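Local coordinates for protein alanine racemase (Enterococcus faecalis, PDB 3E6E) that belongs to the alanine racemase family, pairing an N-terminal TIM-barrel domain with a C-terminal beta domain in a two-chain assembly, at residues A[129-134]-A[140-145]. The protein carries 1 engineered substitution. Residues are numbered along the deposited sequence; the frame is centred on the assembly and turned at random.
Sequences VHLKVD and IGFLTP
I140 and K132 meet side chain to side chain, crossing at about a right angle. The lysine chain runs fully extended beyond CG, and I140 CG1 lies against its far half, 3.4 Å from K132 CD. With chi1 at 57°, CG1 of I140 sits between its own backbone N and carbonyl carbon, which directs the CG1-CD1 arm to the lysine. The K132 side chain also touches R139 and H169, both residues of the DCS pocket, and lies about 5 Å from the bound DCS. D134 CB abuts I140 O, while its OD1 is hydrogen-bonded to G136 N within the intervening loop.

G141 lies beside V133, the two CA atoms 4.3 Å apart, and G141 CA is also close to K132 O, 2.9 Å away. The G141 backbone adopts a positive-phi conformation that calls for glycine.

F142 makes a single beta bridge with V133. F142 N donates to K132 O (2.9 Å) in the carbonyl plane, on a lone pair; D134 N returns a more bent bond to F142 O (2.8 Å, N-H...O 134°), reaching it from above the carbonyl plane. The F142 ring carries CE1 to 4.0 Å from L131 CG, and both side chains also touch A151 of helix 145-158, extending the apolar layer between strand and helix. V133 CG2 rests on F142 O.

Further along, one water donates to both D134 O and L143 O. T144 then takes the N-cap position of helix 145-158.

This is the turn from strand 129-132 into helix 145-158 of a beta-alpha-beta crossover, at the C-terminal end of a TIM-barrel strand, where the ligand pocket of this fold lies.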
loop_
_atom_site.group_PDB
_atom_site.type_symbol
_atom_site.label_atom_id
_atom_site.label_comp_id
_atom_site.label_asym_id
_atom_site.label_seq_id
_atom_site.Cartn_x
_atom_site.Cartn_y
_atom_site.Cartn_z
ATOM N N VAL A 129 -32.101 -0.289 -4.504
ATOM C CA VAL A 129 -31.211 0.363 -5.466
ATOM C C VAL A 129 -31.139 1.876 -5.345
ATOM O O VAL A 129 -32.083 2.520 -4.929
ATOM C CB VAL A 129 -31.608 0.060 -6.946
ATOM C CG1 VAL A 129 -31.989 -1.404 -7.107
ATOM C CG2 VAL A 129 -32.727 0.974 -7.383
ATOM N N HIS A 130 -29.993 2.428 -5.722
ATOM C CA HIS A 130 -29.764 3.867 -5.715
ATOM C C HIS A 130 -29.341 4.189 -7.146
ATOM O O HIS A 130 -28.410 3.569 -7.682
ATOM C CB HIS A 130 -28.648 4.241 -4.733
ATOM C CG HIS A 130 -29.071 4.235 -3.296
ATOM N ND1 HIS A 130 -29.161 5.386 -2.543
ATOM C CD2 HIS A 130 -29.410 3.218 -2.467
ATOM C CE1 HIS A 130 -29.537 5.078 -1.314
ATOM N NE2 HIS A 130 -29.695 3.768 -1.241
ATOM N N LEU A 131 -30.033 5.136 -7.774
ATOM C CA LEU A 131 -29.729 5.507 -9.152
ATOM C C LEU A 131 -28.745 6.657 -9.227
ATOM O O LEU A 131 -29.094 7.795 -8.935
ATOM C CB LEU A 131 -31.025 5.866 -9.890
ATOM C CG LEU A 131 -31.839 4.733 -10.531
ATOM C CD1 LEU A 131 -31.889 3.538 -9.619
ATOM C CD2 LEU A 131 -33.251 5.236 -10.836
ATOM N N LYS A 132 -27.512 6.375 -9.626
ATOM C CA LYS A 132 -26.532 7.452 -9.708
ATOM C C LYS A 132 -26.574 8.158 -11.057
ATOM O O LYS A 132 -26.446 7.534 -12.111
ATOM C CB LYS A 132 -25.097 6.950 -9.451
ATOM C CG LYS A 132 -24.091 8.118 -9.290
ATOM C CD LYS A 132 -22.612 7.699 -9.279
ATOM C CE LYS A 132 -21.683 8.929 -9.183
ATOM N NZ LYS A 132 -20.222 8.594 -9.229
ATOM N N VAL A 133 -26.757 9.471 -11.005
ATOM C CA VAL A 133 -26.776 10.288 -12.201
ATOM C C VAL A 133 -25.456 11.078 -12.288
ATOM O O VAL A 133 -25.038 11.713 -11.323
ATOM C CB VAL A 133 -28.008 11.242 -12.199
ATOM C CG1 VAL A 133 -28.326 11.676 -10.793
ATOM C CG2 VAL A 133 -27.744 12.451 -13.063
ATOM N N ASP A 134 -24.789 10.996 -13.435
ATOM C CA ASP A 134 -23.540 11.705 -13.630
ATOM C C ASP A 134 -23.926 13.106 -13.987
ATOM O O ASP A 134 -24.740 13.301 -14.881
ATOM C CB ASP A 134 -22.732 11.121 -14.783
ATOM C CG ASP A 134 -21.423 11.881 -15.028
ATOM O OD1 ASP A 134 -21.254 13.007 -14.501
ATOM O OD2 ASP A 134 -20.574 11.346 -15.766
ATOM N N ILE A 140 -19.258 7.476 -13.424
ATOM C CA ILE A 140 -20.399 6.568 -13.621
ATOM C C ILE A 140 -21.719 7.297 -13.411
ATOM O O ILE A 140 -21.767 8.319 -12.720
ATOM C CB ILE A 140 -20.422 5.382 -12.633
ATOM C CG1 ILE A 140 -20.423 5.911 -11.196
ATOM C CG2 ILE A 140 -19.290 4.425 -12.924
ATOM C CD1 ILE A 140 -20.768 4.856 -10.162
ATOM N N GLY A 141 -22.786 6.755 -13.996
ATOM C CA GLY A 141 -24.101 7.352 -13.836
ATOM C C GLY A 141 -24.814 7.756 -15.110
ATOM O O GLY A 141 -24.206 7.828 -16.181
ATOM N N PHE A 142 -26.115 8.016 -14.983
ATOM C CA PHE A 142 -26.942 8.434 -16.109
ATOM C C PHE A 142 -26.599 9.870 -16.443
ATOM O O PHE A 142 -26.545 10.721 -15.545
ATOM C CB PHE A 142 -28.434 8.345 -15.758
ATOM C CG PHE A 142 -28.906 6.953 -15.439
ATOM C CD1 PHE A 142 -29.182 6.580 -14.126
ATOM C CD2 PHE A 142 -29.038 6.002 -16.448
ATOM C CE1 PHE A 142 -29.575 5.278 -13.824
ATOM C CE2 PHE A 142 -29.432 4.697 -16.157
ATOM C CZ PHE A 142 -29.699 4.333 -14.841
ATOM N N LEU A 143 -26.381 10.139 -17.728
ATOM C CA LEU A 143 -26.033 11.482 -18.177
ATOM C C LEU A 143 -27.187 12.492 -18.285
ATOM O O LEU A 143 -27.004 13.664 -17.975
ATOM C CB LEU A 143 -25.292 11.403 -19.514
ATOM C CG LEU A 143 -23.845 10.890 -19.455
ATOM C CD1 LEU A 143 -23.801 9.509 -18.829
ATOM C CD2 LEU A 143 -23.266 10.839 -20.849
ATOM N N THR A 144 -28.373 12.054 -18.701
ATOM C CA THR A 144 -29.503 12.982 -18.859
ATOM C C THR A 144 -30.731 12.709 -17.999
ATOM O O THR A 144 -30.945 11.586 -17.545
ATOM C CB THR A 144 -30.007 13.000 -20.305
ATOM O OG1 THR A 144 -30.532 11.709 -20.626
ATOM C CG2 THR A 144 -28.884 13.355 -21.275
ATOM N N PRO A 145 -31.568 13.744 -17.791
ATOM C CA PRO A 145 -32.809 13.689 -17.002
ATOM C C PRO A 145 -33.773 12.607 -17.497
ATOM O O PRO A 145 -34.258 11.784 -16.714
ATOM C CB PRO A 145 -33.403 15.084 -17.184
ATOM C CG PRO A 145 -32.191 15.943 -17.380
ATOM C CD PRO A 145 -31.340 15.108 -18.300
HETATM O O HOH W 1 -26.639 14.788 -15.693
#